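Local coordinates for microcin B17-processing protein McbB (Escherichia coli str. K-12 substr. MG1655, PDB 6GRH) that is necessary to process the inactive microcin B17 precursor (McbA) into the active peptide, at residues Val96-Phe108 with Trp115-Ile128. Sequence-based numbering, arbitrary orientation.
Sequences VNSVIISDVPHLF and WKCDGVFVSHIIDI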
ATOM      1  N   VAL B  96     -34.073  -7.030  -3.658  1.00 37.34           N
ATOM      2  CA  VAL B  96     -35.142  -8.011  -3.512  1.00 38.93           C
ATOM      3  C   VAL B  96     -34.962  -9.196  -4.457  1.00 38.75           C
ATOM      4  O   VAL B  96     -35.639 -10.203  -4.317  1.00 39.67           O
ATOM      5  CB  VAL B  96     -36.525  -7.387  -3.733  1.00 40.85           C
ATOM      6  CG1 VAL B  96     -36.743  -6.204  -2.779  1.00 42.50           C
ATOM      7  CG2 VAL B  96     -36.772  -6.963  -5.186  1.00 41.47           C
ATOM      8  N   ASN B  97     -34.077  -9.042  -5.433  1.00 36.80           N
ATOM      9  CA  ASN B  97     -33.833 -10.037  -6.429  1.00 36.61           C
ATOM     10  C   ASN B  97     -32.458  -9.821  -7.066  1.00 33.85           C
ATOM     11  O   ASN B  97     -31.967  -8.698  -7.063  1.00 31.71           O
ATOM     12  CB  ASN B  97     -34.908  -9.831  -7.481  1.00 40.55           C
ATOM     13  CG  ASN B  97     -34.774 -10.769  -8.625  1.00 42.95           C
ATOM     14  OD1 ASN B  97     -34.839 -10.356  -9.784  1.00 44.18           O
ATOM     15  ND2 ASN B  97     -34.522 -12.050  -8.311  1.00 44.09           N
ATOM     16  N   SER B  98     -31.863 -10.902  -7.576  0.50 32.47           N
ATOM     17  CA  SER B  98     -30.678 -10.856  -8.422  0.50 31.20           C
ATOM     18  C   SER B  98     -30.946 -11.422  -9.828  0.50 30.86           C
ATOM     19  O   SER B  98     -31.808 -12.295 -10.008  0.50 30.85           O
ATOM     20  CB  SER B  98     -29.554 -11.647  -7.768  0.50 30.57           C
ATOM     21  OG  SER B  98     -29.076 -10.997  -6.601  0.50 30.28           O
ATOM     22  N   VAL B  99     -30.219 -10.904 -10.817  1.00 29.91           N
ATOM     23  CA  VAL B  99     -30.193 -11.476 -12.158  1.00 30.18           C
ATOM     24  C   VAL B  99     -28.734 -11.652 -12.540  1.00 28.99           C
ATOM     25  O   VAL B  99     -27.898 -10.869 -12.137  1.00 28.74           O
ATOM     26  CB  VAL B  99     -30.925 -10.625 -13.212  1.00 31.23           C
ATOM     27  CG1 VAL B  99     -32.408 -10.555 -12.908  1.00 32.66           C
ATOM     28  CG2 VAL B  99     -30.391  -9.210 -13.334  1.00 30.90           C
ATOM     29  N   ILE B 100     -28.442 -12.682 -13.316  1.00 28.42           N
ATOM     30  CA  ILE B 100     -27.117 -12.887 -13.869  1.00 27.71           C
ATOM     31  C   ILE B 100     -27.197 -12.654 -15.370  1.00 27.97           C
ATOM     32  O   ILE B 100     -28.012 -13.278 -16.053  1.00 28.35           O
ATOM     33  CB  ILE B 100     -26.579 -14.289 -13.566  1.00 28.08           C
ATOM     34  CG1 ILE B 100     -26.421 -14.444 -12.060  1.00 27.72           C
ATOM     35  CG2 ILE B 100     -25.224 -14.496 -14.264  1.00 28.77           C
ATOM     36  CD1 ILE B 100     -25.984 -15.818 -11.634  1.00 27.99           C
ATOM     37  N   ILE B 101     -26.406 -11.700 -15.866  1.00 27.19           N
ATOM     38  CA  ILE B 101     -26.314 -11.405 -17.295  1.00 28.31           C
ATOM     39  C   ILE B 101     -24.943 -11.890 -17.738  1.00 28.17           C
ATOM     40  O   ILE B 101     -23.911 -11.566 -17.095  1.00 26.48           O
ATOM     41  CB  ILE B 101     -26.504  -9.896 -17.621  1.00 28.66           C
ATOM     42  CG1 ILE B 101     -27.866  -9.387 -17.119  1.00 29.51           C
ATOM     43  CG2 ILE B 101     -26.403  -9.681 -19.121  1.00 29.99           C
ATOM     44  CD1 ILE B 101     -28.179  -7.917 -17.345  1.00 30.06           C
ATOM     45  N   SER B 102     -24.895 -12.687 -18.796  1.00 29.00           N
ATOM     46  CA  SER B 102     -23.607 -13.287 -19.174  1.00 29.50           C
ATOM     47  C   SER B 102     -23.494 -13.610 -20.630  1.00 30.72           C
ATOM     48  O   SER B 102     -24.505 -13.825 -21.305  1.00 31.78           O
ATOM     49  CB  SER B 102     -23.374 -14.576 -18.362  1.00 29.20           C
ATOM     50  OG  SER B 102     -22.042 -15.039 -18.485  1.00 29.24           O
ATOM     51  N   ASP B 103     -22.255 -13.664 -21.102  1.00 30.90           N
ATOM     52  CA  ASP B 103     -21.938 -14.207 -22.423  1.00 32.79           C
ATOM     53  C   ASP B 103     -21.787 -15.715 -22.409  1.00 33.25           C
ATOM     54  O   ASP B 103     -21.694 -16.321 -23.468  1.00 34.51           O
ATOM     55  CB  ASP B 103     -20.698 -13.520 -23.036  1.00 33.41           C
ATOM     56  CG  ASP B 103     -19.377 -13.783 -22.271  1.00 33.13           C
ATOM     57  OD1 ASP B 103     -19.353 -14.353 -21.159  1.00 32.59           O
ATOM     58  OD2 ASP B 103     -18.323 -13.341 -22.799  1.00 35.08           O
ATOM     59  N   VAL B 104     -21.780 -16.334 -21.227  1.00 32.63           N
ATOM     60  CA  VAL B 104     -21.809 -17.806 -21.104  1.00 33.72           C
ATOM     61  C   VAL B 104     -22.985 -18.240 -20.208  1.00 33.70           C
ATOM     62  O   VAL B 104     -22.774 -18.889 -19.195  1.00 32.73           O
ATOM     63  CB  VAL B 104     -20.452 -18.397 -20.590  1.00 33.39           C
ATOM     64  CG1 VAL B 104     -19.362 -18.227 -21.634  1.00 34.68           C
ATOM     65  CG2 VAL B 104     -20.003 -17.785 -19.268  1.00 32.36           C
ATOM     66  N   PRO B 105     -24.237 -17.900 -20.599  1.00 34.63           N
ATOM     67  CA  PRO B 105     -25.374 -18.242 -19.736  1.00 34.81           C
ATOM     68  C   PRO B 105     -25.519 -19.725 -19.446  1.00 35.60           C
ATOM     69  O   PRO B 105     -26.013 -20.075 -18.387  1.00 34.26           O
ATOM     70  CB  PRO B 105     -26.585 -17.731 -20.519  1.00 35.95           C
ATOM     71  CG  PRO B 105     -26.140 -17.733 -21.946  1.00 36.98           C
ATOM     72  CD  PRO B 105     -24.680 -17.334 -21.889  1.00 35.71           C
ATOM     73  N   HIS B 106     -25.121 -20.583 -20.388  1.00 38.01           N
ATOM     74  CA  HIS B 106     -25.101 -22.045 -20.162  1.00 40.15           C
ATOM     75  C   HIS B 106     -24.304 -22.517 -18.912  1.00 38.40           C
ATOM     76  O   HIS B 106     -24.683 -23.498 -18.296  1.00 37.28           O
ATOM     77  CB  HIS B 106     -24.646 -22.803 -21.429  1.00 44.14           C
ATOM     78  CG  HIS B 106     -23.338 -22.324 -21.989  1.00 47.38           C
ATOM     79  ND1 HIS B 106     -23.193 -21.103 -22.623  1.00 48.19           N
ATOM     80  CD2 HIS B 106     -22.112 -22.903 -22.004  1.00 49.37           C
ATOM     81  CE1 HIS B 106     -21.941 -20.958 -23.015  1.00 49.72           C
ATOM     82  NE2 HIS B 106     -21.265 -22.037 -22.653  1.00 50.40           N
ATOM     83  N   LEU B 107     -23.253 -21.791 -18.511  1.00 37.23           N
ATOM     84  CA  LEU B 107     -22.529 -22.072 -17.253  1.00 36.85           C
ATOM     85  C   LEU B 107     -23.447 -21.989 -16.028  1.00 34.55           C
ATOM     86  O   LEU B 107     -23.173 -22.606 -15.008  1.00 33.55           O
ATOM     87  CB  LEU B 107     -21.320 -21.122 -17.072  1.00 38.03           C
ATOM     88  CG  LEU B 107     -20.543 -21.128 -15.733  1.00 39.63           C
ATOM     89  CD1 LEU B 107     -19.909 -22.510 -15.487  1.00 41.11           C
ATOM     90  CD2 LEU B 107     -19.488 -19.994 -15.683  1.00 39.90           C
ATOM     91  N   PHE B 108     -24.538 -21.232 -16.141  1.00 32.94           N
ATOM     92  CA  PHE B 108     -25.465 -21.004 -15.043  1.00 31.63           C
ATOM     93  C   PHE B 108     -26.809 -21.679 -15.230  1.00 32.29           C
ATOM     94  O   PHE B 108     -27.740 -21.349 -14.515  1.00 31.26           O
ATOM     95  CB  PHE B 108     -25.709 -19.511 -14.892  1.00 30.77           C
ATOM     96  CG  PHE B 108     -24.471 -18.732 -14.644  1.00 29.46           C
ATOM     97  CD1 PHE B 108     -23.859 -18.040 -15.666  1.00 29.81           C
ATOM     98  CD2 PHE B 108     -23.905 -18.717 -13.386  1.00 28.92           C
ATOM     99  CE1 PHE B 108     -22.707 -17.293 -15.426  1.00 29.13           C
ATOM    100  CE2 PHE B 108     -22.758 -17.973 -13.135  1.00 28.04           C
ATOM    101  CZ  PHE B 108     -22.155 -17.267 -14.166  1.00 28.40           C
ATOM    102  N   TRP B 115     -28.904 -22.844  -6.277  1.00 31.64           N
ATOM    103  CA  TRP B 115     -28.487 -21.821  -5.332  1.00 30.93           C
ATOM    104  C   TRP B 115     -29.580 -21.394  -4.371  1.00 30.91           C
ATOM    105  O   TRP B 115     -29.281 -20.743  -3.385  1.00 29.32           O
ATOM    106  CB  TRP B 115     -27.829 -20.625  -6.041  1.00 30.17           C
ATOM    107  CG  TRP B 115     -26.536 -20.990  -6.774  1.00 29.65           C
ATOM    108  CD1 TRP B 115     -25.902 -22.198  -6.797  1.00 29.52           C
ATOM    109  CD2 TRP B 115     -25.737 -20.110  -7.589  1.00 28.96           C
ATOM    110  NE1 TRP B 115     -24.764 -22.126  -7.586  1.00 29.34           N
ATOM    111  CE2 TRP B 115     -24.639 -20.860  -8.078  1.00 28.59           C
ATOM    112  CE3 TRP B 115     -25.862 -18.773  -7.978  1.00 28.65           C
ATOM    113  CZ2 TRP B 115     -23.653 -20.308  -8.916  1.00 28.01           C
ATOM    114  CZ3 TRP B 115     -24.862 -18.222  -8.824  1.00 27.93           C
ATOM    115  CH2 TRP B 115     -23.797 -18.999  -9.278  1.00 27.95           C
ATOM    116  N   LYS B 116     -30.830 -21.812  -4.615  1.00 32.43           N
ATOM    117  CA  LYS B 116     -31.904 -21.674  -3.620  1.00 34.40           C
ATOM    118  C   LYS B 116     -31.564 -22.351  -2.293  1.00 34.15           C
ATOM    119  O   LYS B 116     -31.954 -21.856  -1.237  1.00 33.41           O
ATOM    120  CB  LYS B 116     -33.246 -22.215  -4.161  1.00 36.92           C
ATOM    121  CG  LYS B 116     -33.825 -21.384  -5.287  1.00 39.18           C
ATOM    122  CD  LYS B 116     -35.212 -21.888  -5.706  1.00 42.19           C
ATOM    123  CE  LYS B 116     -35.866 -20.987  -6.757  1.00 44.40           C
ATOM    124  NZ  LYS B 116     -35.759 -19.517  -6.466  1.00 44.81           N
ATOM    125  N   CYS B 117     -30.824 -23.451  -2.325  0.50 34.70           N
ATOM    126  CA  CYS B 117     -30.455 -24.116  -1.081  0.50 35.51           C
ATOM    127  C   CYS B 117     -29.329 -23.400  -0.318  0.50 34.51           C
ATOM    128  O   CYS B 117     -28.969 -23.834   0.777  0.50 34.49           O
ATOM    129  CB  CYS B 117     -30.128 -25.580  -1.322  0.50 36.77           C
ATOM    130  SG  CYS B 117     -28.591 -25.888  -2.181  0.50 40.54           S
ATOM    131  N   ASP B 118     -28.770 -22.332  -0.910  1.00 33.26           N
ATOM    132  CA  ASP B 118     -27.895 -21.387  -0.226  1.00 32.49           C
ATOM    133  C   ASP B 118     -28.650 -20.088   0.069  1.00 30.85           C
ATOM    134  O   ASP B 118     -28.037 -19.077   0.417  1.00 29.09           O
ATOM    135  CB  ASP B 118     -26.673 -21.115  -1.120  1.00 33.68           C
ATOM    136  CG  ASP B 118     -25.994 -22.410  -1.594  1.00 35.67           C
ATOM    137  OD1 ASP B 118     -25.278 -23.055  -0.796  1.00 37.25           O
ATOM    138  OD2 ASP B 118     -26.204 -22.819  -2.761  1.00 39.20           O
ATOM    139  N   GLY B 119     -29.980 -20.089  -0.114  1.00 29.98           N
ATOM    140  CA  GLY B 119     -30.784 -18.925   0.134  1.00 30.02           C
ATOM    141  C   GLY B 119     -30.647 -17.791  -0.855  1.00 30.19           C
ATOM    142  O   GLY B 119     -31.079 -16.679  -0.574  1.00 30.47           O
ATOM    143  N   VAL B 120     -30.106 -18.091  -2.031  1.00 30.11           N
ATOM    144  CA  VAL B 120     -29.879 -17.095  -3.072  1.00 30.61           C
ATOM    145  C   VAL B 120     -31.015 -17.124  -4.097  1.00 31.00           C
ATOM    146  O   VAL B 120     -31.235 -18.147  -4.712  1.00 31.40           O
ATOM    147  CB  VAL B 120     -28.537 -17.362  -3.768  1.00 30.33           C
ATOM    148  CG1 VAL B 120     -28.384 -16.476  -5.001  1.00 31.08           C
ATOM    149  CG2 VAL B 120     -27.401 -17.108  -2.785  1.00 29.39           C
ATOM    150  N   PHE B 121     -31.701 -15.990  -4.256  1.00 31.95           N
ATOM    151  CA  PHE B 121     -32.792 -15.809  -5.239  1.00 33.11           C
ATOM    152  C   PHE B 121     -32.239 -15.150  -6.505  1.00 31.79           C
ATOM    153  O   PHE B 121     -31.941 -13.952  -6.506  1.00 32.38           O
ATOM    154  CB  PHE B 121     -33.908 -14.954  -4.631  1.00 35.12           C
ATOM    155  CG  PHE B 121     -35.108 -14.686  -5.552  1.00 37.52           C
ATOM    156  CD1 PHE B 121     -35.461 -15.544  -6.607  1.00 38.61           C
ATOM    157  CD2 PHE B 121     -35.921 -13.562  -5.312  1.00 38.84           C
ATOM    158  CE1 PHE B 121     -36.573 -15.273  -7.406  1.00 41.27           C
ATOM    159  CE2 PHE B 121     -37.022 -13.284  -6.110  1.00 41.23           C
ATOM    160  CZ  PHE B 121     -37.360 -14.142  -7.163  1.00 42.17           C
ATOM    161  N   VAL B 122     -32.034 -15.951  -7.547  1.00 30.62           N
ATOM    162  CA  VAL B 122     -31.674 -15.441  -8.869  1.00 30.17           C
ATOM    163  C   VAL B 122     -32.899 -15.671  -9.735  1.00 30.79           C
ATOM    164  O   VAL B 122     -33.279 -16.821  -9.946  1.00 29.69           O
ATOM    165  CB  VAL B 122     -30.490 -16.198  -9.487  1.00 30.09           C
ATOM    166  CG1 VAL B 122     -30.201 -15.692 -10.904  1.00 30.27           C
ATOM    167  CG2 VAL B 122     -29.261 -16.086  -8.606  1.00 29.39           C
ATOM    168  N   SER B 123     -33.523 -14.593 -10.207  1.00 31.14           N
ATOM    169  CA  SER B 123     -34.772 -14.701 -10.962  1.00 33.32           C
ATOM    170  C   SER B 123     -34.556 -15.126 -12.406  1.00 33.44           C
ATOM    171  O   SER B 123     -35.382 -15.846 -12.949  1.00 33.88           O
ATOM    172  CB  SER B 123     -35.580 -13.400 -10.944  1.00 34.38           C
ATOM    173  OG  SER B 123     -34.783 -12.311 -11.347  1.00 36.22           O
ATOM    174  N   HIS B 124     -33.470 -14.679 -13.026  1.00 32.21           N
ATOM    175  CA  HIS B 124     -33.244 -14.918 -14.439  1.00 33.40           C
ATOM    176  C   HIS B 124     -31.769 -15.011 -14.743  1.00 31.88           C
ATOM    177  O   HIS B 124     -30.981 -14.275 -14.145  1.00 30.16           O
ATOM    178  CB  HIS B 124     -33.823 -13.783 -15.270  1.00 35.47           C
ATOM    179  CG  HIS B 124     -35.310 -13.674 -15.194  1.00 38.33           C
ATOM    180  ND1 HIS B 124     -35.949 -12.794 -14.342  1.00 39.63           N
ATOM    181  CD2 HIS B 124     -36.288 -14.353 -15.841  1.00 40.87           C
ATOM    182  CE1 HIS B 124     -37.262 -12.925 -14.489  1.00 40.83           C
ATOM    183  NE2 HIS B 124     -37.491 -13.859 -15.395  1.00 41.60           N
ATOM    184  N   ILE B 125     -31.420 -15.915 -15.661  1.00 32.24           N
ATOM    185  CA  ILE B 125     -30.130 -15.926 -16.331  1.00 32.44           C
ATOM    186  C   ILE B 125     -30.342 -15.308 -17.711  1.00 33.21           C
ATOM    187  O   ILE B 125     -31.124 -15.808 -18.501  1.00 34.47           O
ATOM    188  CB  ILE B 125     -29.558 -17.351 -16.505  1.00 32.78           C
ATOM    189  CG1 ILE B 125     -29.556 -18.103 -15.172  1.00 31.99           C
ATOM    190  CG2 ILE B 125     -28.123 -17.284 -17.049  1.00 32.44           C
ATOM    191  CD1 ILE B 125     -28.824 -17.429 -14.021  1.00 30.51           C
ATOM    192  N   ILE B 126     -29.669 -14.212 -17.989  1.00 32.73           N
ATOM    193  CA  ILE B 126     -29.879 -13.477 -19.227  1.00 34.28           C
ATOM    194  C   ILE B 126     -28.638 -13.566 -20.132  1.00 35.00           C
ATOM    195  O   ILE B 126     -27.502 -13.325 -19.693  1.00 32.82           O
ATOM    196  CB  ILE B 126     -30.240 -12.011 -18.929  1.00 34.07           C
ATOM    197  CG1 ILE B 126     -31.498 -11.950 -18.073  1.00 34.62           C
ATOM    198  CG2 ILE B 126     -30.462 -11.239 -20.231  1.00 35.93           C
ATOM    199  CD1 ILE B 126     -31.644 -10.672 -17.287  1.00 34.24           C
ATOM    200  N   ASP B 127     -28.860 -13.919 -21.393  1.00 36.96           N
ATOM    201  CA  ASP B 127     -27.796 -13.924 -22.381  1.00 38.95           C
ATOM    202  C   ASP B 127     -27.557 -12.481 -22.803  1.00 39.92           C
ATOM    203  O   ASP B 127     -28.500 -11.792 -23.186  1.00 40.29           O
ATOM    204  CB  ASP B 127     -28.167 -14.789 -23.593  1.00 41.41           C
ATOM    205  CG  ASP B 127     -26.972 -15.046 -24.540  1.00 42.69           C
ATOM    206  OD1 ASP B 127     -26.052 -14.206 -24.627  1.00 43.27           O
ATOM    207  OD2 ASP B 127     -26.977 -16.095 -25.219  1.00 45.00           O
ATOM    208  N   ILE B 128     -26.308 -12.027 -22.744  1.00 39.69           N
ATOM    209  CA  ILE B 128     -25.958 -10.688 -23.207  1.00 41.83           C
ATOM    210  C   ILE B 128     -26.405 -10.402 -24.667  1.00 43.76           C
ATOM    211  O   ILE B 128     -26.706  -9.268 -24.990  1.00 44.03           O
ATOM    212  CB  ILE B 128     -24.438 -10.398 -23.026  1.00 41.65           C
ATOM    213  CG1 ILE B 128     -24.135  -8.912 -23.191  1.00 42.59           C
ATOM    214  CG2 ILE B 128     -23.591 -11.216 -23.988  1.00 42.34           C
ATOM    215  CD1 ILE B 128     -24.748  -8.046 -22.102  1.00 42.53           C
TER
HETATM  216  O   HOH W   1     -30.332 -12.572  -4.777  1.00 53.91           O
HETATM  217  O   HOH W   2     -23.503 -14.776 -25.479  1.00 45.63           O
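Ser98, Ile100 and Ser102 carry the backbone pairing: each gives its N-H to, and takes one back at its carbonyl from, strand 122-127 or the residues flanking it, Phe121 and Ile128. Strands 97-102 and 122-127 run parallel, 14° apart. The shortest of the backbone bonds lie in the middle, Ile126 N reaching Ile100 O at 2.7 Å and Ser102 N reaching Ile126 O at 2.8 Å; the first of these is also the straightest. At the far end Ile128 N meets Ser102 O from above its carbonyl plane. The register slips by one residue at Ser123, whose helix-like backbone turns its side chain toward the partner strand, as in a beta bulge.

Among polar side chains, Ser123 OG donates to Asn97 OD1 (2.5 Å), in the carbonyl plane and on a lone pair. With CG anti to the backbone N (chi1 178°), the Asn97 amide reaches across to that hydroxyl and also lays ND2 over the centre of the Phe121 ring, 3.5 Å above its plane. One water joins Ser98 OG to Phe121 O; another links Asp103 O to Asp127 OD1, which also accepts a hydrogen bond from Lys129 N.

The apolar packing splits between the two faces. On one, Ile100 and Ile125 lie side by side, Ile125 CD1 touching both Ile100 CB and Phe108 CB. Ile100 CG2 sits over the centre of the Phe108 ring, while its CD1 meets Trp115 CZ3 at 3.9 Å. On the other, Ile101 CG1 rests against Ile126 CB, and its CG2 touches Ile128 CD1.

Together with helix 111-115 these strands form a beta-alpha-beta unit at one end of the chain's mixed sheet. Strand 139-144 pairs with the other edge of 97-102, helix 150-160 packs on Ile101 and Ile128, and helix 236-254 covers Ser98 and Trp115.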